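PDB 6DJ8: beta sliding clamp, which probably encircles DNA as a ring-shaped homodimer, tethering DNA polymerases and other proteins to it and giving them processivity. Local coordinates for residues A[33-36]-A[42-45]; A[183-188]-A[240-245]; A[19-24]-A[67-72]. All coordinates share one frame; numbering follows the deposited sequence.

Contact 1 of 3, residues A[33-36]-A[42-45]; sequences ILNR and WSAL
The guanidinium of Arg-36 and the indole of Trp-42 meet edge to edge: NH2 of Arg-36 lies 4.5 Å from CD1 of Trp-42, each close to the plane of the other group, so there is no cation-pi stack. Leu-34 CD1 sits in the guanidinium plane, at another point of its edge. The polar end of Arg-36 is engaged elsewhere, in a salt bridge with Asp-40, and the Trp-42 ring meets Tyr-140 at a shallow angle. Asp-40 ties the corner together, since it also accepts hydrogen bonds from the backbone N of Trp-42 and from the hydroxyl of Ser-43.

That hydroxyl does double duty. Ser-43 OG accepts a bent bond from the backbone N of Arg-36 (3.0 Å, 137° at the hydrogen) while giving its own proton to Asp-40. Beside this, the Asn-35 side chain takes its CG opposite the backbone N (chi1 172°), and OD1 receives a weak bond from a water that donates more firmly to Ser-43 O, 2.7 Å away.

Ile-33 packs its methyls mainly against backbone atoms. Its CG2 lies 3.5 Å from Trp-42 O and 3.6 Å from Ser-43 CA. Its other branch runs out straight (chi2 -172°) to bring CD1 to 3.2 Å from Ala-44 O, a close approach, with Leu-45 CB its apolar side-chain neighbour. Helix 83-92 touches Ile-33 as well, through Ala-83. Residues 34-36 form an inverse gamma turn centred on Asn-35, closed by a weak bond from Arg-36 N to Leu-34 O; the same N-H is thus divided between that oxygen and Ser-43 OG. The turn is set in the loop that leads from helix 19-29 into strand 44-50 of the clamp's N-terminal domain.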
loop_
_atom_site.group_PDB
_atom_site.type_symbol
_atom_site.label_atom_id
_atom_site.label_comp_id
_atom_site.label_asym_id
_atom_site.label_seq_id
_atom_site.Cartn_x
_atom_site.Cartn_y
_atom_site.Cartn_z
ATOM N N ILE A 33 0.584 -1.123 20.596
ATOM C CA ILE A 33 -0.807 -1.017 21.022
ATOM C C ILE A 33 -1.711 -1.519 19.906
ATOM O O ILE A 33 -1.803 -0.897 18.842
ATOM C CB ILE A 33 -1.162 0.426 21.406
ATOM C CG1 ILE A 33 -0.296 0.912 22.565
ATOM C CG2 ILE A 33 -2.634 0.550 21.734
ATOM C CD1 ILE A 33 -0.730 2.259 23.117
ATOM N N LEU A 34 -2.403 -2.626 20.157
ATOM C CA LEU A 34 -3.494 -3.068 19.289
ATOM C C LEU A 34 -4.695 -2.152 19.496
ATOM O O LEU A 34 -5.311 -2.162 20.565
ATOM C CB LEU A 34 -3.851 -4.523 19.586
ATOM C CG LEU A 34 -3.758 -4.959 21.056
ATOM C CD1 LEU A 34 -4.952 -5.818 21.444
ATOM C CD2 LEU A 34 -2.440 -5.696 21.364
ATOM N N ASN A 35 -5.032 -1.362 18.474
ATOM C CA ASN A 35 -6.030 -0.293 18.584
ATOM C C ASN A 35 -7.423 -0.850 18.309
ATOM O O ASN A 35 -7.922 -0.822 17.183
ATOM C CB ASN A 35 -5.692 0.846 17.629
ATOM C CG ASN A 35 -6.785 1.902 17.560
ATOM O OD1 ASN A 35 -7.402 2.252 18.571
ATOM N ND2 ASN A 35 -7.034 2.410 16.356
ATOM N N ARG A 36 -8.075 -1.344 19.360
ATOM C CA ARG A 36 -9.427 -1.860 19.205
ATOM C C ARG A 36 -10.436 -0.723 19.117
ATOM O O ARG A 36 -10.904 -0.385 18.026
ATOM C CB ARG A 36 -9.787 -2.801 20.357
ATOM C CG ARG A 36 -9.093 -4.148 20.274
ATOM C CD ARG A 36 -9.833 -5.225 21.058
ATOM N NE ARG A 36 -9.978 -4.903 22.476
ATOM C CZ ARG A 36 -8.972 -4.888 23.346
ATOM N NH1 ARG A 36 -7.739 -5.154 22.946
ATOM N NH2 ARG A 36 -9.196 -4.588 24.618
ATOM N N TRP A 42 -6.709 -0.221 27.027
ATOM C CA TRP A 42 -5.534 -0.868 26.454
ATOM C C TRP A 42 -5.271 -0.419 25.024
ATOM O O TRP A 42 -4.303 -0.876 24.404
ATOM C CB TRP A 42 -5.694 -2.386 26.534
ATOM C CG TRP A 42 -5.983 -2.799 27.935
ATOM C CD1 TRP A 42 -7.139 -3.347 28.406
ATOM C CD2 TRP A 42 -5.116 -2.646 29.073
ATOM N NE1 TRP A 42 -7.042 -3.563 29.764
ATOM C CE2 TRP A 42 -5.811 -3.141 30.196
ATOM C CE3 TRP A 42 -3.815 -2.151 29.248
ATOM C CZ2 TRP A 42 -5.258 -3.151 31.471
ATOM C CZ3 TRP A 42 -3.273 -2.154 30.512
ATOM C CH2 TRP A 42 -3.991 -2.657 31.611
ATOM N N SER A 43 -6.103 0.474 24.502
ATOM C CA SER A 43 -5.832 1.172 23.258
ATOM C C SER A 43 -5.284 2.566 23.510
ATOM O O SER A 43 -5.042 3.317 22.557
ATOM C CB SER A 43 -7.097 1.239 22.403
ATOM O OG SER A 43 -7.460 -0.058 21.944
ATOM N N ALA A 44 -5.080 2.923 24.773
ATOM C CA ALA A 44 -4.650 4.252 25.161
ATOM C C ALA A 44 -3.161 4.269 25.457
ATOM O O ALA A 44 -2.519 3.232 25.628
ATOM C CB ALA A 44 -5.424 4.718 26.393
ATOM N N LEU A 45 -2.607 5.471 25.532
ATOM C CA LEU A 45 -1.295 5.638 26.136
ATOM C C LEU A 45 -1.405 6.624 27.294
ATOM O O LEU A 45 -2.377 7.382 27.411
ATOM C CB LEU A 45 -0.263 6.095 25.102
ATOM C CG LEU A 45 -0.610 7.287 24.228
ATOM C CD1 LEU A 45 -0.363 8.539 25.001
ATOM C CD2 LEU A 45 0.202 7.292 22.943
HETATM O O HOH W 1 -5.224 3.573 19.910
#

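Contact 2 of 3, residues A[183-188]-A[240-245]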
loop_
_atom_site.group_PDB
_atom_site.type_symbol
_atom_site.label_atom_id
_atom_site.label_comp_id
_atom_site.label_asym_id
_atom_site.label_seq_id
_atom_site.Cartn_x
_atom_site.Cartn_y
_atom_site.Cartn_z
ATOM N N VAL A 183 13.454 -15.391 21.546
ATOM C CA VAL A 183 14.860 -15.329 21.176
ATOM C C VAL A 183 15.640 -15.880 22.360
ATOM O O VAL A 183 15.417 -15.456 23.498
ATOM C CB VAL A 183 15.284 -13.892 20.853
ATOM C CG1 VAL A 183 16.765 -13.838 20.570
ATOM C CG2 VAL A 183 14.468 -13.356 19.665
ATOM N N TYR A 184 16.509 -16.864 22.107
ATOM C CA TYR A 184 17.245 -17.541 23.172
ATOM C C TYR A 184 18.611 -16.883 23.363
ATOM O O TYR A 184 19.397 -16.774 22.415
ATOM C CB TYR A 184 17.386 -19.034 22.852
ATOM C CG TYR A 184 18.131 -19.847 23.889
ATOM C CD1 TYR A 184 17.814 -19.746 25.238
ATOM C CD2 TYR A 184 19.123 -20.758 23.510
ATOM C CE1 TYR A 184 18.487 -20.512 26.204
ATOM C CE2 TYR A 184 19.801 -21.522 24.459
ATOM C CZ TYR A 184 19.477 -21.390 25.808
ATOM O OH TYR A 184 20.125 -22.144 26.758
ATOM N N PHE A 185 18.881 -16.436 24.584
ATOM C CA PHE A 185 20.176 -15.885 24.956
ATOM C C PHE A 185 20.996 -16.935 25.698
ATOM O O PHE A 185 20.559 -17.449 26.732
ATOM C CB PHE A 185 20.011 -14.660 25.847
ATOM C CG PHE A 185 19.527 -13.449 25.111
ATOM C CD1 PHE A 185 18.208 -13.361 24.690
ATOM C CD2 PHE A 185 20.402 -12.418 24.802
ATOM C CE1 PHE A 185 17.767 -12.229 23.994
ATOM C CE2 PHE A 185 19.967 -11.305 24.107
ATOM C CZ PHE A 185 18.645 -11.209 23.711
ATOM N N SER A 186 22.197 -17.202 25.204
ATOM C CA SER A 186 23.080 -18.181 25.837
ATOM C C SER A 186 24.520 -17.697 25.684
ATOM O O SER A 186 24.773 -16.584 25.208
ATOM C CB SER A 186 22.856 -19.569 25.225
ATOM O OG SER A 186 23.166 -20.585 26.151
ATOM N N LYS A 187 25.460 -18.569 26.048
ATOM C CA LYS A 187 26.900 -18.343 26.032
ATOM C C LYS A 187 27.568 -19.528 25.351
ATOM O O LYS A 187 27.207 -20.672 25.625
ATOM C CB LYS A 187 27.446 -18.244 27.469
ATOM C CG LYS A 187 28.168 -16.974 27.811
ATOM C CD LYS A 187 28.220 -16.797 29.321
ATOM C CE LYS A 187 28.856 -17.974 30.016
ATOM N NZ LYS A 187 29.048 -17.700 31.472
ATOM N N ASP A 188 28.540 -19.268 24.473
ATOM C CA ASP A 188 29.236 -20.368 23.805
ATOM C C ASP A 188 30.340 -20.899 24.719
ATOM O O ASP A 188 30.472 -20.481 25.872
ATOM C CB ASP A 188 29.777 -19.951 22.434
ATOM C CG ASP A 188 30.924 -18.942 22.506
ATOM O OD1 ASP A 188 31.350 -18.532 23.610
ATOM O OD2 ASP A 188 31.445 -18.600 21.427
ATOM N N ILE A 240 21.411 -3.469 28.004
ATOM C CA ILE A 240 20.476 -4.582 28.086
ATOM C C ILE A 240 20.667 -5.241 29.439
ATOM O O ILE A 240 21.804 -5.459 29.862
ATOM C CB ILE A 240 20.707 -5.576 26.926
ATOM C CG1 ILE A 240 20.273 -4.935 25.604
ATOM C CG2 ILE A 240 20.020 -6.906 27.188
ATOM C CD1 ILE A 240 20.870 -5.619 24.373
ATOM N N LYS A 241 19.564 -5.564 30.111
ATOM C CA LYS A 241 19.614 -6.162 31.439
ATOM C C LYS A 241 18.625 -7.313 31.521
ATOM O O LYS A 241 17.587 -7.300 30.859
ATOM C CB LYS A 241 19.300 -5.138 32.537
ATOM C CG LYS A 241 20.294 -3.988 32.634
ATOM C CD LYS A 241 19.846 -2.971 33.685
ATOM C CE LYS A 241 20.698 -1.711 33.667
ATOM N NZ LYS A 241 22.146 -2.031 33.678
ATOM N N PHE A 242 18.974 -8.324 32.321
ATOM C CA PHE A 242 18.130 -9.485 32.563
ATOM C C PHE A 242 17.934 -9.692 34.051
ATOM O O PHE A 242 18.883 -9.552 34.832
ATOM C CB PHE A 242 18.764 -10.759 32.032
ATOM C CG PHE A 242 18.740 -10.899 30.557
ATOM C CD1 PHE A 242 19.791 -10.426 29.802
ATOM C CD2 PHE A 242 17.693 -11.540 29.925
ATOM C CE1 PHE A 242 19.801 -10.581 28.444
ATOM C CE2 PHE A 242 17.692 -11.691 28.554
ATOM C CZ PHE A 242 18.747 -11.213 27.812
ATOM N N SER A 243 16.738 -10.128 34.424
ATOM C CA SER A 243 16.450 -10.589 35.777
ATOM C C SER A 243 15.929 -12.024 35.693
ATOM O O SER A 243 15.946 -12.651 34.629
ATOM C CB SER A 243 15.454 -9.661 36.471
ATOM O OG SER A 243 14.121 -10.013 36.147
ATOM N N ASP A 244 15.457 -12.546 36.825
ATOM C CA ASP A 244 14.899 -13.893 36.816
ATOM C C ASP A 244 13.675 -13.979 35.916
ATOM O O ASP A 244 13.472 -14.988 35.232
ATOM C CB ASP A 244 14.556 -14.324 38.244
ATOM C CG ASP A 244 13.797 -13.254 39.010
ATOM O OD1 ASP A 244 12.648 -12.949 38.628
ATOM O OD2 ASP A 244 14.348 -12.717 39.993
ATOM N N LYS A 245 12.884 -12.912 35.857
ATOM C CA LYS A 245 11.612 -12.944 35.167
ATOM C C LYS A 245 11.489 -11.925 34.045
ATOM O O LYS A 245 10.537 -12.020 33.262
ATOM C CB LYS A 245 10.463 -12.716 36.164
#
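Just past Phe-242, whose ring meets Phe-185 across the contact, Ser-243 OG is gripped by two backbone N-H groups. Lys-245 N lies 3.2 Å from Ser-243 OG, with 149° at the hydrogen; the other N-H is that of Lys-246. The bond to the residue two places on makes an ST turn, which carries the chain out of strand 237-242 toward strand 246-251.

The contact itself is a T-shaped (edge-to-face) aromatic pair in the interior of the clamp's central domain. It bridges two different antiparallel sheets, because strand 182-187 belongs to one and strand 237-242 to the other. The backbones stay well apart, with 10.1 Å between CA of Phe-185 and CA of Phe-242, and the two rings span the gap. In both residues CG stands opposite the carbonyl carbon and beside the backbone N (chi1 -73° for Phe-185), and CB leaves each strand toward the other.

Other side chains surround the pair. The Phe-242 ring is stacked with Phe-218 and also meets the rings of Phe-247 and Phe-151, so it belongs to an aromatic cluster. Phe-185 touches Val-216, Val-220 and Leu-195, and its backbone is hydrogen-bonded to Phe-218, so the residue stacked on one ring is also the strand neighbour of the other.

The two ring planes are inclined at 66°, with centroids 5.0 Å apart. Phe-242 does the pointing: its CZ hangs 3.5 Å above the Phe-185 plane, over the ring centre. Phe-242 CZ is 3.6 Å from Phe-185 CG and 4.1 Å from Phe-185 CZ, so it sits near every atom of that ring.

Contact 3 of 3, residues A[19-24]-A[67-72]; sequences TNQIMN and STISIV
The side chains of Gln-21 and Ile-69 lie alongside each other and run in opposite senses. Gln-21 reaches out from the helix with CG opposite its backbone N (chi1 -177°) and stays extended beyond CG, which carries the amide out over the isoleucine. CB and CG2 of Ile-69 lie over the flat of that amide: NE2 of Gln-21 is 3.4 Å from Ile-69 CG2, and CD of Gln-21 is 3.8 Å from Ile-69 CB. This is an apolar surface packed against a polar group, and no direct hydrogen bond joins the two segments.

The amide's polar atoms are served by two waters instead. One donates to both OE1 of Gln-21 and Ser-70 O, while the other accepts from NE2 of Gln-21, at 2.8 Å, and from Ser-70 N. Both ends of the amide are thereby linked to the backbone of the same serine, which should limit rotation of the group about chi3.

In the N-terminal domain of the clamp, segment 19-24 of helix 19-29 runs alongside strand residues 67-70, nearly antiparallel at 177°, the two short axes coming within 9.8 Å of each other. Clamps of this family place such helices on the inner side of the ring, with the sheets outside them.

The other branch of Ile-69 goes deeper. CG1 lies between the backbone N and the carbonyl carbon (chi1 60°), and CD1 ends up 4.1 Å from CB of Ile-22, meeting the base of that side chain. Ile-22 in turn packs on Leu-54, Cys-17 and Val-90. Beyond the contact, the backbone of Thr-68 hydrogen-bonds to Asn-253 of the central domain.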
loop_
_atom_site.group_PDB
_atom_site.type_symbol
_atom_site.label_atom_id
_atom_site.label_comp_id
_atom_site.label_asym_id
_atom_site.label_seq_id
_atom_site.Cartn_x
_atom_site.Cartn_y
_atom_site.Cartn_z
ATOM N N THR A 19 5.881 19.888 17.854
ATOM C CA THR A 19 4.884 19.032 17.218
ATOM C C THR A 19 5.519 17.813 16.562
ATOM O O THR A 19 5.042 16.684 16.733
ATOM C CB THR A 19 4.105 19.838 16.182
ATOM O OG1 THR A 19 3.576 21.018 16.810
ATOM C CG2 THR A 19 2.966 19.024 15.634
ATOM N N ASN A 20 6.562 18.025 15.755
ATOM C CA ASN A 20 7.160 16.895 15.053
ATOM C C ASN A 20 7.746 15.893 16.039
ATOM O O ASN A 20 7.670 14.680 15.820
ATOM C CB ASN A 20 8.230 17.372 14.075
ATOM C CG ASN A 20 8.706 16.247 13.148
ATOM O OD1 ASN A 20 9.791 15.688 13.332
ATOM N ND2 ASN A 20 7.874 15.889 12.175
ATOM N N GLN A 21 8.298 16.377 17.151
ATOM C CA GLN A 21 8.892 15.452 18.119
ATOM C C GLN A 21 7.820 14.594 18.768
ATOM O O GLN A 21 7.923 13.363 18.785
ATOM C CB GLN A 21 9.670 16.213 19.188
ATOM C CG GLN A 21 10.375 15.289 20.181
ATOM C CD GLN A 21 11.205 16.060 21.177
ATOM O OE1 GLN A 21 10.936 17.240 21.429
ATOM N NE2 GLN A 21 12.232 15.415 21.734
ATOM N N ILE A 22 6.758 15.219 19.291
ATOM C CA ILE A 22 5.766 14.394 19.970
ATOM C C ILE A 22 5.046 13.501 18.965
ATOM O O ILE A 22 4.608 12.398 19.312
ATOM C CB ILE A 22 4.791 15.245 20.800
ATOM C CG1 ILE A 22 4.025 14.319 21.760
ATOM C CG2 ILE A 22 3.876 16.074 19.872
ATOM C CD1 ILE A 22 3.018 14.992 22.649
ATOM N N MET A 23 4.936 13.934 17.702
ATOM C CA MET A 23 4.362 13.055 16.684
ATOM C C MET A 23 5.194 11.777 16.541
ATOM O O MET A 23 4.656 10.660 16.537
ATOM C CB MET A 23 4.264 13.784 15.326
ATOM C CG MET A 23 3.601 12.947 14.257
ATOM S SD MET A 23 3.488 13.814 12.671
ATOM C CE MET A 23 2.999 15.472 13.248
ATOM N N ASN A 24 6.512 11.924 16.431
ATOM C CA ASN A 24 7.368 10.745 16.279
ATOM C C ASN A 24 7.276 9.830 17.495
ATOM O O ASN A 24 7.186 8.603 17.352
ATOM C CB ASN A 24 8.817 11.175 16.050
ATOM C CG ASN A 24 9.026 11.809 14.686
ATOM O OD1 ASN A 24 8.247 11.582 13.755
ATOM N ND2 ASN A 24 10.079 12.611 14.562
ATOM N N SER A 67 9.058 6.616 27.148
ATOM C CA SER A 67 9.917 7.589 26.485
ATOM C C SER A 67 9.731 8.949 27.145
ATOM O O SER A 67 8.700 9.229 27.764
ATOM C CB SER A 67 9.618 7.710 24.988
ATOM O OG SER A 67 8.357 8.321 24.765
ATOM N N THR A 68 10.736 9.807 26.985
ATOM C CA THR A 68 10.708 11.123 27.598
ATOM C C THR A 68 11.207 12.160 26.606
ATOM O O THR A 68 12.159 11.911 25.859
ATOM C CB THR A 68 11.576 11.152 28.875
ATOM O OG1 THR A 68 11.555 12.468 29.435
ATOM C CG2 THR A 68 13.005 10.776 28.557
ATOM N N ILE A 69 10.544 13.320 26.596
ATOM C CA ILE A 69 10.936 14.446 25.763
ATOM C C ILE A 69 10.789 15.718 26.583
ATOM O O ILE A 69 10.025 15.778 27.548
ATOM C CB ILE A 69 10.091 14.562 24.479
ATOM C CG1 ILE A 69 8.616 14.757 24.838
ATOM C CG2 ILE A 69 10.302 13.349 23.590
ATOM C CD1 ILE A 69 7.719 15.080 23.616
ATOM N N SER A 70 11.524 16.747 26.176
ATOM C CA SER A 70 11.496 18.019 26.873
ATOM C C SER A 70 10.276 18.819 26.443
ATOM O O SER A 70 9.914 18.833 25.268
ATOM C CB SER A 70 12.770 18.804 26.576
ATOM O OG SER A 70 13.883 18.173 27.193
ATOM N N ILE A 71 9.640 19.481 27.408
ATOM C CA ILE A 71 8.467 20.307 27.180
ATOM C C ILE A 71 8.569 21.539 28.069
ATOM O O ILE A 71 9.455 21.651 28.922
ATOM C CB ILE A 71 7.155 19.563 27.490
ATOM C CG1 ILE A 71 7.212 19.070 28.944
ATOM C CG2 ILE A 71 6.899 18.457 26.470
ATOM C CD1 ILE A 71 5.936 18.507 29.475
ATOM N N VAL A 72 7.594 22.429 27.915
ATOM C CA VAL A 72 7.389 23.560 28.812
ATOM C C VAL A 72 6.058 23.338 29.515
ATOM O O VAL A 72 5.061 22.983 28.864
ATOM C CB VAL A 72 7.410 24.892 28.044
ATOM C CG1 VAL A 72 6.972 26.051 28.947
ATOM C CG2 VAL A 72 8.797 25.133 27.460
HETATM O O HOH W 2 8.942 18.923 22.646
HETATM O O HOH W 3 13.423 16.015 24.229
#

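In the fold
Contacts 1 and 3 share the N-terminal domain, and contact 1 is nested inside the loop of chain that contact 3 closes. Helix 19-29 takes part in contact 3, and the chain then passes through 33-36 into strand 44-50. The two contacts do not touch, with nearest atoms about 8 Å apart and centres 20 Å apart. Contact 2 lies in the central domain, its centre 29 Å from that of contact 1 and 32 Å from that of contact 3. All three nevertheless reach one antiparallel sheet, in which strand 64-70 pairs with strand 254-259 and so joins the two domains. No other protein chain of the dimer touches any of them.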